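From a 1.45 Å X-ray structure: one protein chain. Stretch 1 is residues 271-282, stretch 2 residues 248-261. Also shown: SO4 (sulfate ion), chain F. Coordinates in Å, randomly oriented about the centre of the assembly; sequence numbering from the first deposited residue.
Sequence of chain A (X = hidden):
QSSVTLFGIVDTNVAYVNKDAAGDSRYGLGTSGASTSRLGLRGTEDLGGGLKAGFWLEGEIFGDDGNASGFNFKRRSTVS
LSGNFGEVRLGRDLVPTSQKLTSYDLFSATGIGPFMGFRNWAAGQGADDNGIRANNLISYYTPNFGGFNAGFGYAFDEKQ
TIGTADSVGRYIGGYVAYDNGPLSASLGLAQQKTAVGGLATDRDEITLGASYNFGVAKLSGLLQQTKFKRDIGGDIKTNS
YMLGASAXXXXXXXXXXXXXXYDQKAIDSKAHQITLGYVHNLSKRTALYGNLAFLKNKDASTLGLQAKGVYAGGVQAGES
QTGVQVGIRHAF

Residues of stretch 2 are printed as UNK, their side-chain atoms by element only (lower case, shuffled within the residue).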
ATOM      1  N   ALA A 271     -35.430 -14.179   0.521  1.00 15.12           N
ATOM      2  CA  ALA A 271     -35.330 -12.723   0.410  1.00 14.51           C
ATOM      3  C   ALA A 271     -35.527 -12.385  -1.064  1.00 14.41           C
ATOM      4  O   ALA A 271     -35.090 -13.150  -1.933  1.00 14.77           O
ATOM      5  CB  ALA A 271     -33.952 -12.213   0.900  1.00 14.88           C
ATOM      6  N   HIS A 272     -36.233 -11.296  -1.343  1.00 14.45           N
ATOM      7  CA  HIS A 272     -36.491 -10.822  -2.686  1.00 16.02           C
ATOM      8  C   HIS A 272     -35.894  -9.420  -2.801  1.00 15.32           C
ATOM      9  O   HIS A 272     -35.937  -8.620  -1.867  1.00 15.22           O
ATOM     10  CB  HIS A 272     -38.026 -10.679  -2.948  1.00 17.83           C
ATOM     11  CG  HIS A 272     -38.839 -11.915  -2.713  1.00 23.17           C
ATOM     12  ND1 HIS A 272     -39.288 -12.704  -3.748  1.00 29.20           N
ATOM     13  CD2 HIS A 272     -39.316 -12.478  -1.572  1.00 27.41           C
ATOM     14  CE1 HIS A 272     -39.982 -13.721  -3.254  1.00 29.61           C
ATOM     15  NE2 HIS A 272     -40.005 -13.612  -1.937  1.00 28.80           N
ATOM     16  N   GLN A 273     -35.412  -9.081  -3.973  1.00 14.83           N
ATOM     17  CA  GLN A 273     -34.778  -7.782  -4.183  1.00 15.93           C
ATOM     18  C   GLN A 273     -35.177  -7.209  -5.517  1.00 15.05           C
ATOM     19  O   GLN A 273     -35.262  -7.914  -6.492  1.00 14.83           O
ATOM     20  CB  GLN A 273     -33.254  -7.907  -4.173  1.00 16.11           C
ATOM     21  CG  GLN A 273     -32.581  -6.544  -4.060  1.00 19.73           C
ATOM     22  CD  GLN A 273     -31.091  -6.604  -4.055  1.00 25.09           C
ATOM     23  OE1 GLN A 273     -30.509  -7.619  -3.627  1.00 28.54           O
ATOM     24  NE2 GLN A 273     -30.437  -5.509  -4.540  1.00 28.45           N
ATOM     25  N   ILE A 274     -35.417  -5.910  -5.546  1.00 15.02           N
ATOM     26  CA  ILE A 274     -35.633  -5.171  -6.781  1.00 16.47           C
ATOM     27  C   ILE A 274     -34.709  -3.952  -6.756  1.00 15.79           C
ATOM     28  O   ILE A 274     -34.647  -3.236  -5.760  1.00 17.40           O
ATOM     29  CB  ILE A 274     -37.101  -4.704  -6.928  1.00 18.04           C
ATOM     30  CG1 ILE A 274     -38.076  -5.849  -6.825  1.00 23.19           C
ATOM     31  CG2 ILE A 274     -37.294  -4.018  -8.285  1.00 20.58           C
ATOM     32  CD1 ILE A 274     -39.542  -5.338  -6.581  1.00 27.27           C
ATOM     33  N   THR A 275     -34.014  -3.729  -7.866  1.00 15.87           N
ATOM     34  CA  THR A 275     -33.148  -2.589  -8.026  1.00 16.63           C
ATOM     35  C   THR A 275     -33.396  -1.900  -9.349  1.00 16.39           C
ATOM     36  O   THR A 275     -33.433  -2.554 -10.394  1.00 15.74           O
ATOM     37  CB  THR A 275     -31.704  -3.059  -8.014  1.00 16.98           C
ATOM     38  OG1 THR A 275     -31.498  -3.896  -6.875  1.00 20.46           O
ATOM     39  CG2 THR A 275     -30.735  -1.869  -7.847  1.00 18.22           C
ATOM     40  N   LEU A 276     -33.559  -0.578  -9.272  1.00 16.43           N
ATOM     41  CA  LEU A 276     -33.637   0.298 -10.416  1.00 15.01           C
ATOM     42  C   LEU A 276     -32.381   1.166 -10.464  1.00 14.44           C
ATOM     43  O   LEU A 276     -31.979   1.740  -9.459  1.00 15.69           O
ATOM     44  CB  LEU A 276     -34.864   1.199 -10.300  1.00 16.28           C
ATOM     45  CG  LEU A 276     -35.041   2.171 -11.435  1.00 20.21           C
ATOM     46  CD1 LEU A 276     -35.485   1.490 -12.739  1.00 22.28           C
ATOM     47  CD2 LEU A 276     -36.085   3.232 -10.989  1.00 24.24           C
ATOM     48  N   GLY A 277     -31.782   1.287 -11.630  1.00 14.18           N
ATOM     49  CA  GLY A 277     -30.596   2.117 -11.794  1.00 15.07           C
ATOM     50  C   GLY A 277     -30.641   2.991 -13.037  1.00 14.30           C
ATOM     51  O   GLY A 277     -31.260   2.657 -14.019  1.00 14.49           O
ATOM     52  N   TYR A 278     -29.922   4.100 -12.995  1.00 13.51           N
ATOM     53  CA  TYR A 278     -29.773   4.964 -14.131  1.00 14.23           C
ATOM     54  C   TYR A 278     -28.315   5.397 -14.193  1.00 14.10           C
ATOM     55  O   TYR A 278     -27.734   5.711 -13.172  1.00 14.46           O
ATOM     56  CB  TYR A 278     -30.664   6.208 -13.989  1.00 15.94           C
ATOM     57  CG  TYR A 278     -30.798   6.943 -15.296  1.00 19.57           C
ATOM     58  CD1 TYR A 278     -31.631   6.440 -16.272  1.00 24.49           C
ATOM     59  CD2 TYR A 278     -30.071   8.099 -15.571  1.00 25.17           C
ATOM     60  CE1 TYR A 278     -31.779   7.049 -17.481  1.00 27.76           C
ATOM     61  CE2 TYR A 278     -30.228   8.752 -16.839  1.00 24.42           C
ATOM     62  CZ  TYR A 278     -31.082   8.179 -17.776  1.00 25.74           C
ATOM     63  OH  TYR A 278     -31.295   8.729 -19.042  1.00 30.40           O
ATOM     64  N   VAL A 279     -27.749   5.424 -15.396  1.00 14.71           N
ATOM     65  CA  VAL A 279     -26.423   5.937 -15.643  1.00 15.34           C
ATOM     66  C   VAL A 279     -26.525   7.002 -16.719  1.00 15.95           C
ATOM     67  O   VAL A 279     -27.126   6.774 -17.773  1.00 17.20           O
ATOM     68  CB  VAL A 279     -25.501   4.801 -16.107  1.00 16.34           C
ATOM     69  CG1 VAL A 279     -24.106   5.310 -16.416  1.00 17.06           C
ATOM     70  CG2 VAL A 279     -25.430   3.706 -15.049  1.00 16.77           C
ATOM     71  N   HIS A 280     -25.965   8.172 -16.440  1.00 15.06           N
ATOM     72  CA  HIS A 280     -25.988   9.284 -17.369  1.00 16.18           C
ATOM     73  C   HIS A 280     -24.535   9.610 -17.726  1.00 15.61           C
ATOM     74  O   HIS A 280     -23.790  10.121 -16.878  1.00 16.55           O
ATOM     75  CB  HIS A 280     -26.638  10.470 -16.702  1.00 16.41           C
ATOM     76  CG  HIS A 280     -26.778  11.662 -17.585  1.00 20.64           C
ATOM     77  ND1 HIS A 280     -25.899  12.717 -17.561  1.00 25.70           N
ATOM     78  CD2 HIS A 280     -27.711  11.973 -18.507  1.00 23.55           C
ATOM     79  CE1 HIS A 280     -26.272  13.623 -18.446  1.00 23.38           C
ATOM     80  NE2 HIS A 280     -27.377  13.201 -19.027  1.00 26.83           N
ATOM     81  N   ASN A 281     -24.137   9.351 -18.960  1.00 15.64           N
ATOM     82  CA  ASN A 281     -22.764   9.631 -19.371  1.00 16.67           C
ATOM     83  C   ASN A 281     -22.528  11.109 -19.689  1.00 17.47           C
ATOM     84  O   ASN A 281     -23.246  11.737 -20.499  1.00 20.07           O
ATOM     85  CB  ASN A 281     -22.325   8.751 -20.543  1.00 18.53           C
ATOM     86  CG  ASN A 281     -22.522   7.286 -20.262  1.00 21.63           C
ATOM     87  OD1 ASN A 281     -23.230   6.573 -20.970  1.00 35.71           O
ATOM     88  ND2 ASN A 281     -21.893   6.832 -19.302  1.00 23.87           N
ATOM     89  N   LEU A 282     -21.559  11.690 -19.023  1.00 15.79           N
ATOM     90  CA  LEU A 282     -21.105  13.044 -19.366  1.00 16.21           C
ATOM     91  C   LEU A 282     -20.035  12.984 -20.430  1.00 16.79           C
ATOM     92  O   LEU A 282     -19.838  13.950 -21.181  1.00 18.77           O
ATOM     93  CB  LEU A 282     -20.563  13.753 -18.141  1.00 16.29           C
ATOM     94  CG  LEU A 282     -21.512  13.935 -16.959  1.00 16.93           C
ATOM     95  CD1 LEU A 282     -20.746  14.565 -15.813  1.00 17.20           C
ATOM     96  CD2 LEU A 282     -22.697  14.801 -17.360  1.00 20.29           C
ATOM     97  N   UNK A 248     -30.778   1.549 -23.397  1.00 20.34           N
ATOM     98  CA  UNK A 248     -30.360   2.940 -23.624  1.00 21.86           C
ATOM     99  C   UNK A 248     -31.563   3.874 -23.611  1.00 22.59           C
ATOM    100  O   UNK A 248     -32.669   3.497 -24.069  1.00 22.76           O
ATOM    101  c   UNK A 248     -29.825   1.539 -25.548  1.00 23.36           C
ATOM    102  c   UNK A 248     -29.656   2.908 -25.007  1.00 22.18           C
ATOM    103  c   UNK A 248     -30.509   0.686 -24.558  1.00 21.04           C
ATOM    104  N   UNK A 249     -31.341   5.058 -23.040  1.00 23.68           N
ATOM    105  CA  UNK A 249     -32.306   6.139 -22.977  1.00 25.69           C
ATOM    106  C   UNK A 249     -31.626   7.374 -23.544  1.00 26.98           C
ATOM    107  O   UNK A 249     -30.655   7.869 -23.002  1.00 25.14           O
ATOM    108  c   UNK A 249     -33.731   7.609 -21.508  1.00 27.92           C
ATOM    109  c   UNK A 249     -33.411   5.214 -20.929  1.00 30.28           C
ATOM    110  c   UNK A 249     -32.765   6.426 -21.543  1.00 26.43           C
ATOM    111  N   UNK A 250     -32.112   7.828 -24.695  1.00 29.64           N
ATOM    112  CA  UNK A 250     -31.719   9.096 -25.284  1.00 30.65           C
ATOM    113  C   UNK A 250     -30.274   9.409 -25.587  1.00 32.03           C
ATOM    114  O   UNK A 250     -29.847  10.531 -25.356  1.00 34.79           O
ATOM    115  N   UNK A 251     -29.490   8.498 -26.131  1.00 32.53           N
ATOM    116  CA  UNK A 251     -28.149   8.929 -26.555  1.00 31.69           C
ATOM    117  C   UNK A 251     -27.016   8.930 -25.525  1.00 30.59           C
ATOM    118  O   UNK A 251     -25.886   8.576 -25.876  1.00 31.44           O
ATOM    119  N   UNK A 252     -27.280   9.304 -24.271  1.00 28.59           N
ATOM    120  CA  UNK A 252     -26.236   9.232 -23.229  1.00 26.85           C
ATOM    121  C   UNK A 252     -26.671   8.540 -21.907  1.00 24.32           C
ATOM    122  O   UNK A 252     -25.897   8.424 -20.972  1.00 22.90           O
ATOM    123  c   UNK A 252     -24.369  10.601 -22.452  1.00 32.35           C
ATOM    124  c   UNK A 252     -25.705  10.663 -22.964  1.00 27.54           C
ATOM    125  c   UNK A 252     -26.609  11.442 -22.052  1.00 28.10           C
ATOM    126  N   UNK A 253     -27.894   8.033 -21.863  1.00 21.63           N
ATOM    127  CA  UNK A 253     -28.437   7.407 -20.673  1.00 20.14           C
ATOM    128  C   UNK A 253     -28.627   5.915 -20.799  1.00 19.52           C
ATOM    129  O   UNK A 253     -28.655   5.365 -21.885  1.00 18.42           O
ATOM    130  N   UNK A 254     -28.799   5.268 -19.660  1.00 18.45           N
ATOM    131  CA  UNK A 254     -29.095   3.838 -19.601  1.00 18.60           C
ATOM    132  C   UNK A 254     -29.925   3.599 -18.347  1.00 17.81           C
ATOM    133  O   UNK A 254     -29.585   4.082 -17.281  1.00 18.18           O
ATOM    134  o   UNK A 254     -26.657  -0.373 -19.534  1.00 34.60           O
ATOM    135  o   UNK A 254     -25.889   1.399 -18.464  1.00 37.27           O
ATOM    136  c   UNK A 254     -28.037   1.539 -19.482  1.00 22.63           C
ATOM    137  c   UNK A 254     -27.816   3.026 -19.534  1.00 18.89           C
ATOM    138  c   UNK A 254     -26.769   0.799 -19.139  1.00 29.13           C
ATOM    139  N   UNK A 255     -31.014   2.851 -18.482  1.00 16.86           N
ATOM    140  CA  UNK A 255     -31.828   2.437 -17.363  1.00 16.13           C
ATOM    141  C   UNK A 255     -31.664   0.934 -17.182  1.00 15.29           C
ATOM    142  O   UNK A 255     -31.514   0.190 -18.163  1.00 15.92           O
ATOM    143  c   UNK A 255     -33.945   2.144 -18.736  1.00 18.51           C
ATOM    144  c   UNK A 255     -34.111   2.559 -16.326  1.00 19.81           C
ATOM    145  c   UNK A 255     -33.320   2.833 -17.554  1.00 17.33           C
ATOM    146  N   UNK A 256     -31.691   0.504 -15.929  1.00 13.72           N
ATOM    147  CA  UNK A 256     -31.524  -0.903 -15.571  1.00 15.27           C
ATOM    148  C   UNK A 256     -32.508  -1.296 -14.480  1.00 14.58           C
ATOM    149  O   UNK A 256     -32.748  -0.548 -13.543  1.00 15.66           O
ATOM    150  n   UNK A 256     -25.325  -0.521 -14.796  1.00 27.18           N
ATOM    151  c   UNK A 256     -27.681  -0.803 -14.974  1.00 24.40           C
ATOM    152  c   UNK A 256     -30.102  -1.190 -15.028  1.00 16.28           C
ATOM    153  c   UNK A 256     -28.940  -0.754 -15.855  1.00 21.08           C
ATOM    154  c   UNK A 256     -26.533  -0.179 -15.603  1.00 27.75           C
ATOM    155  N   UNK A 257     -33.057  -2.504 -14.589  1.00 14.61           N
ATOM    156  CA  UNK A 257     -33.980  -3.044 -13.619  1.00 14.65           C
ATOM    157  C   UNK A 257     -33.646  -4.517 -13.401  1.00 13.90           C
ATOM    158  O   UNK A 257     -33.517  -5.267 -14.364  1.00 15.08           O
ATOM    159  c   UNK A 257     -36.686  -2.768 -13.410  1.00 22.88           C
ATOM    160  c   UNK A 257     -36.662  -2.716 -11.941  1.00 22.80           C
ATOM    161  c   UNK A 257     -35.394  -2.918 -14.185  1.00 15.34           C
ATOM    162  c   UNK A 257     -37.899  -3.549 -13.984  1.00 24.03           C
ATOM    163  N   UNK A 258     -33.508  -4.916 -12.142  1.00 12.77           N
ATOM    164  CA  UNK A 258     -33.149  -6.295 -11.836  1.00 13.28           C
ATOM    165  C   UNK A 258     -33.917  -6.788 -10.639  1.00 13.69           C
ATOM    166  O   UNK A 258     -34.087  -6.069  -9.654  1.00 14.48           O
ATOM    167  o   UNK A 258     -28.836  -7.918 -10.765  1.00 20.72           O
ATOM    168  c   UNK A 258     -31.660  -6.387 -11.574  1.00 15.11           C
ATOM    169  c   UNK A 258     -29.561  -7.757 -11.767  1.00 18.92           C
ATOM    170  c   UNK A 258     -31.094  -7.791 -11.638  1.00 16.78           C
ATOM    171  n   UNK A 258     -29.078  -7.558 -12.977  1.00 17.53           N
ATOM    172  N   UNK A 259     -34.398  -8.018 -10.754  1.00 13.92           N
ATOM    173  CA  UNK A 259     -35.080  -8.719  -9.679  1.00 14.35           C
ATOM    174  C   UNK A 259     -34.261  -9.927  -9.277  1.00 13.84           C
ATOM    175  O   UNK A 259     -33.742 -10.627 -10.141  1.00 14.66           O
ATOM    176  c   UNK A 259     -37.623 -12.348  -8.332  1.00 30.02           C
ATOM    177  c   UNK A 259     -36.490  -9.192 -10.163  1.00 14.46           C
ATOM    178  c   UNK A 259     -37.167 -10.102  -9.159  1.00 20.47           C
ATOM    179  c   UNK A 259     -38.307 -11.809  -7.261  1.00 29.85           C
ATOM    180  o   UNK A 259     -38.884 -12.644  -6.320  1.00 35.39           O
ATOM    181  c   UNK A 259     -37.040 -11.497  -9.260  1.00 26.19           C
ATOM    182  c   UNK A 259     -37.856  -9.591  -8.080  1.00 26.68           C
ATOM    183  c   UNK A 259     -38.427 -10.437  -7.125  1.00 29.40           C
ATOM    184  N   UNK A 260     -34.144 -10.200  -7.982  1.00 13.42           N
ATOM    185  CA  UNK A 260     -33.444 -11.378  -7.504  1.00 13.86           C
ATOM    186  C   UNK A 260     -34.193 -12.008  -6.334  1.00 13.83           C
ATOM    187  O   UNK A 260     -34.953 -11.361  -5.606  1.00 14.71           O
ATOM    188  c   UNK A 260     -32.013 -11.035  -7.082  1.00 13.64           C
ATOM    189  N   UNK A 261     -33.997 -13.307  -6.208  1.00 13.66           N
ATOM    190  CA  UNK A 261     -34.549 -14.085  -5.124  1.00 14.30           C
ATOM    191  C   UNK A 261     -33.439 -14.984  -4.553  1.00 13.57           C
ATOM    192  O   UNK A 261     -32.727 -15.654  -5.314  1.00 13.72           O
ATOM    193  c   UNK A 261     -36.894 -15.251  -3.494  1.00 24.99           C
ATOM    194  c   UNK A 261     -35.731 -17.104  -4.399  1.00 26.20           C
ATOM    195  c   UNK A 261     -36.429 -15.887  -4.726  1.00 20.25           C
ATOM    196  c   UNK A 261     -35.687 -14.952  -5.694  1.00 15.03           C
TER
HETATM  197  S   SO4 F 600     -22.641   0.617 -16.993  1.00 44.17           S
HETATM  198  O1  SO4 F 600     -22.493   1.961 -17.568  1.00 40.63           O
HETATM  199  O2  SO4 F 600     -24.040   0.176 -17.106  1.00 40.54           O
HETATM  200  O3  SO4 F 600     -21.807  -0.316 -17.761  1.00 44.39           O
HETATM  201  O4  SO4 F 600     -22.222   0.608 -15.586  1.00 40.16           O
HETATM  202  O   HOH W   1     -32.402  -6.493  -7.437  1.00 17.64           O

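Position 248 carries three carbons that close a ring onto the backbone N and touch nothing on stretch 1; it is P248. Position 249 has one carbon bearing two more, a branch at CB, which lies 4.2 Å from Y278 CE1 at the ring's edge: V249. Positions 250 and 251 have no side-chain atoms, so they are G250 and G251. Both have positive phi, and at 251 a CB would be jammed against the preceding carbonyl O. Together they turn the chain, and V249 pairs with 253 through backbone hydrogen bonds in both directions.

Position 252 again shows a CB carrying two carbons, one of them near the H280 ring. It is V252, and its backbone O accepts a hydrogen bond from N281 N at 2.8 Å. Position 253 has no side chain; a CB here would fall 2.1 Å from Y278 OH, a clash, which fits G253.

At 254, three carbons end in two oxygens, near V279 and the sulfate: a carboxyl group on a two-carbon arm, E254. Its OE1 sits 2.6 Å from SO4 O2. Position 255 has three carbons branched at CB, and that CB lies 4.2 Å from Y278 CD1; this is V255, whose CG2 reaches L276 CD1 at 4.0 Å. Position 256 is an extended row of four carbons ending in nitrogen, K256. NZ donates to SO4 O2 at 2.7 Å, while CE passes 4.1 Å from V279 CG2.

Position 257 has four carbons, forked at the second, one of them near I274; it is L257, with CD2 3.9 Å from I274 CG2. Position 258 has three carbons, the third carrying one oxygen and one nitrogen: Q258, its side-chain end leading away from stretch 1. Position 259 bears a six-carbon ring with an oxygen, Y259; OH hydrogen-bonds H272 ND1 at 2.6 Å. The single carbon at 260, 4.4 Å from Q273 CB, is A260. Position 261 has four carbons forked at the second, L261, whose CD2 packs over the H272 ring face, 3.6 Å from the ring centroid.

The strands run antiparallel. Paired backbone hydrogen bonds link Q273 with A260, T275 with Q258, G277 with K256 and V279 with E254, and CA-H...O contacts fill the intervals. Water 1 joins Q258 O and T275 OG1, each at 2.8 Å from its O. Side-chain alternation separates a surface of I274, L276, V255, L257 and the aromatic residues from the face bearing Q273, T275, E254, K256 and Q258, where the sulfate binds.

Stretch 2 (248-261) PVGGVGEVKLQYAL
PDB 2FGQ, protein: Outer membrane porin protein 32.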